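Local coordinates for protein transcriptional regulator, MerR family (Bacillus thuringiensis serovar konkukian, PDB 3GPV) that probably acts as a DNA-binding transcription factor of the MerR family, pairing a winged helix-turn-helix head with a long coiled-coil helix, at residues L67-T72 against K101-N106. Numbering follows the deposited sequence.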
loop_
_atom_site.group_PDB
_atom_site.type_symbol
_atom_site.label_atom_id
_atom_site.label_comp_id
_atom_site.label_asym_id
_atom_site.label_seq_id
_atom_site.Cartn_x
_atom_site.Cartn_y
_atom_site.Cartn_z
ATOM N N LEU B 67 -8.874 -4.563 -9.791
ATOM C CA LEU B 67 -7.475 -4.244 -9.553
ATOM C C LEU B 67 -7.266 -2.803 -9.086
ATOM O O LEU B 67 -6.421 -2.541 -8.231
ATOM C CB LEU B 67 -6.650 -4.507 -10.820
ATOM C CG LEU B 67 -6.629 -5.965 -11.296
ATOM C CD1 LEU B 67 -5.847 -6.088 -12.581
ATOM C CD2 LEU B 67 -6.018 -6.836 -10.219
ATOM N N CYS B 68 -8.030 -1.881 -9.658
ATOM C CA CYS B 68 -7.936 -0.478 -9.301
ATOM C C CYS B 68 -8.275 -0.280 -7.830
ATOM O O CYS B 68 -7.553 0.389 -7.104
ATOM C CB CYS B 68 -8.889 0.338 -10.174
ATOM S SG CYS B 68 -9.126 2.064 -9.673
ATOM N N LEU B 69 -9.377 -0.876 -7.400
ATOM C CA LEU B 69 -9.827 -0.777 -6.019
ATOM C C LEU B 69 -8.874 -1.489 -5.061
ATOM O O LEU B 69 -8.639 -1.031 -3.946
ATOM C CB LEU B 69 -11.238 -1.363 -5.897
ATOM C CG LEU B 69 -12.311 -0.615 -6.696
ATOM C CD1 LEU B 69 -13.627 -1.358 -6.660
ATOM C CD2 LEU B 69 -12.471 0.760 -6.119
ATOM N N LYS B 70 -8.323 -2.612 -5.499
ATOM C CA LYS B 70 -7.401 -3.360 -4.662
ATOM C C LYS B 70 -6.070 -2.625 -4.545
ATOM O O LYS B 70 -5.471 -2.583 -3.476
ATOM C CB LYS B 70 -7.197 -4.771 -5.228
ATOM C CG LYS B 70 -6.019 -5.545 -4.654
ATOM C CD LYS B 70 -4.741 -5.201 -5.413
ATOM C CE LYS B 70 -3.561 -6.076 -5.008
ATOM N NZ LYS B 70 -2.371 -5.786 -5.866
ATOM N N ASN B 71 -5.615 -2.040 -5.644
ATOM C CA ASN B 71 -4.353 -1.315 -5.636
ATOM C C ASN B 71 -4.438 0.017 -4.895
ATOM O O ASN B 71 -3.425 0.689 -4.698
ATOM C CB ASN B 71 -3.871 -1.092 -7.067
ATOM C CG ASN B 71 -3.316 -2.359 -7.695
ATOM O OD1 ASN B 71 -3.245 -2.480 -8.916
ATOM N ND2 ASN B 71 -2.907 -3.300 -6.863
ATOM N N THR B 72 -5.646 0.406 -4.497
ATOM C CA THR B 72 -5.821 1.647 -3.762
ATOM C C THR B 72 -6.227 1.357 -2.328
ATOM O O THR B 72 -6.699 2.239 -1.612
ATOM C CB THR B 72 -6.845 2.601 -4.433
ATOM O OG1 THR B 72 -8.021 1.883 -4.811
ATOM C CG2 THR B 72 -6.236 3.240 -5.662
ATOM N N LYS B 101 -17.556 7.102 -4.349
ATOM C CA LYS B 101 -17.306 8.430 -3.819
ATOM C C LYS B 101 -16.455 8.335 -2.567
ATOM O O LYS B 101 -15.554 9.137 -2.369
ATOM C CB LYS B 101 -18.626 9.169 -3.558
ATOM C CG LYS B 101 -19.326 9.593 -4.851
ATOM C CD LYS B 101 -20.600 10.384 -4.596
ATOM C CE LYS B 101 -20.297 11.739 -3.983
ATOM N NZ LYS B 101 -21.535 12.531 -3.715
ATOM N N GLN B 102 -16.708 7.341 -1.729
ATOM C CA GLN B 102 -15.898 7.198 -0.528
ATOM C C GLN B 102 -14.469 6.807 -0.918
ATOM O O GLN B 102 -13.490 7.321 -0.364
ATOM C CB GLN B 102 -16.499 6.146 0.406
ATOM C CG GLN B 102 -17.923 6.467 0.836
ATOM C CD GLN B 102 -18.494 5.440 1.796
ATOM O OE1 GLN B 102 -18.449 4.241 1.533
ATOM N NE2 GLN B 102 -19.045 5.908 2.915
ATOM N N GLN B 103 -14.348 5.902 -1.876
ATOM C CA GLN B 103 -13.019 5.475 -2.307
ATOM C C GLN B 103 -12.244 6.655 -2.884
ATOM O O GLN B 103 -11.049 6.803 -2.641
ATOM C CB GLN B 103 -13.119 4.352 -3.340
ATOM C CG GLN B 103 -11.775 3.722 -3.694
ATOM C CD GLN B 103 -11.045 3.145 -2.489
ATOM O OE1 GLN B 103 -11.592 3.046 -1.399
ATOM N NE2 GLN B 103 -9.801 2.752 -2.693
ATOM N N GLU B 104 -12.922 7.494 -3.658
ATOM C CA GLU B 104 -12.270 8.662 -4.232
ATOM C C GLU B 104 -11.697 9.472 -3.068
ATOM O O GLU B 104 -10.529 9.853 -3.071
ATOM C CB GLU B 104 -13.282 9.494 -5.022
ATOM C CG GLU B 104 -12.831 10.918 -5.301
ATOM C CD GLU B 104 -13.913 11.756 -5.937
ATOM O OE1 GLU B 104 -15.100 11.570 -5.566
ATOM O OE2 GLU B 104 -13.567 12.605 -6.793
ATOM N N ALA B 105 -12.527 9.722 -2.061
ATOM C CA ALA B 105 -12.077 10.481 -0.901
ATOM C C ALA B 105 -10.842 9.775 -0.302
ATOM O O ALA B 105 -9.831 10.412 0.003
ATOM C CB ALA B 105 -13.227 10.589 0.133
ATOM N N ASN B 106 -10.912 8.455 -0.158
ATOM C CA ASN B 106 -9.786 7.701 0.387
ATOM C C ASN B 106 -8.532 7.814 -0.498
ATOM O O ASN B 106 -7.414 7.966 -0.013
ATOM C CB ASN B 106 -10.157 6.228 0.534
ATOM C CG ASN B 106 -11.052 5.964 1.724
ATOM O OD1 ASN B 106 -10.885 6.572 2.776
ATOM N ND2 ASN B 106 -11.993 5.038 1.571
#
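The one flat group at work between 67-72 and 101-106 is the carboxamide of Gln-103, and it meets Thr-72 at its amino edge. Gln-103 NE2 gives a hydrogen bond to Thr-72 OG1 at 2.9 Å, with the hydroxyl oxygen 15° out of the amide plane; the bond is bent, at 139° about the hydrogen. The same nitrogen makes a weak second bond to the backbone oxygen, Gln-103 NE2 to Thr-72 O being 3.3 Å. Where Gln-103 begins, its chain is aliphatic: CG rests 3.9 Å from CD2 of Leu-69. CB of Gln-103 points toward 67-72; with CG anti to the backbone N (chi1 -172°) the chain reaches that methyl, and a bend at chi2 then turns the amide to Thr-72. Met-74 touches both Leu-69 and Gln-103, while Asn-117 and Ile-121 of the second subunit pack on Thr-72 and Leu-69 respectively.

Thr-72 OG1 also lies 2.8 Å from Cys-68 O and 3.1 Å from Leu-69 O, two acceptors that compete for its single proton. The hydroxyl accepts from the amide and probably donates to one of these two carbonyls, which would link helix 93-128 to helix 57-70 and the residues that follow it. In this buried contact the glutamine thus ties the probable DNA-binding head to helix 93-128, which contacts the second subunit, by directional bonds as well as by packing.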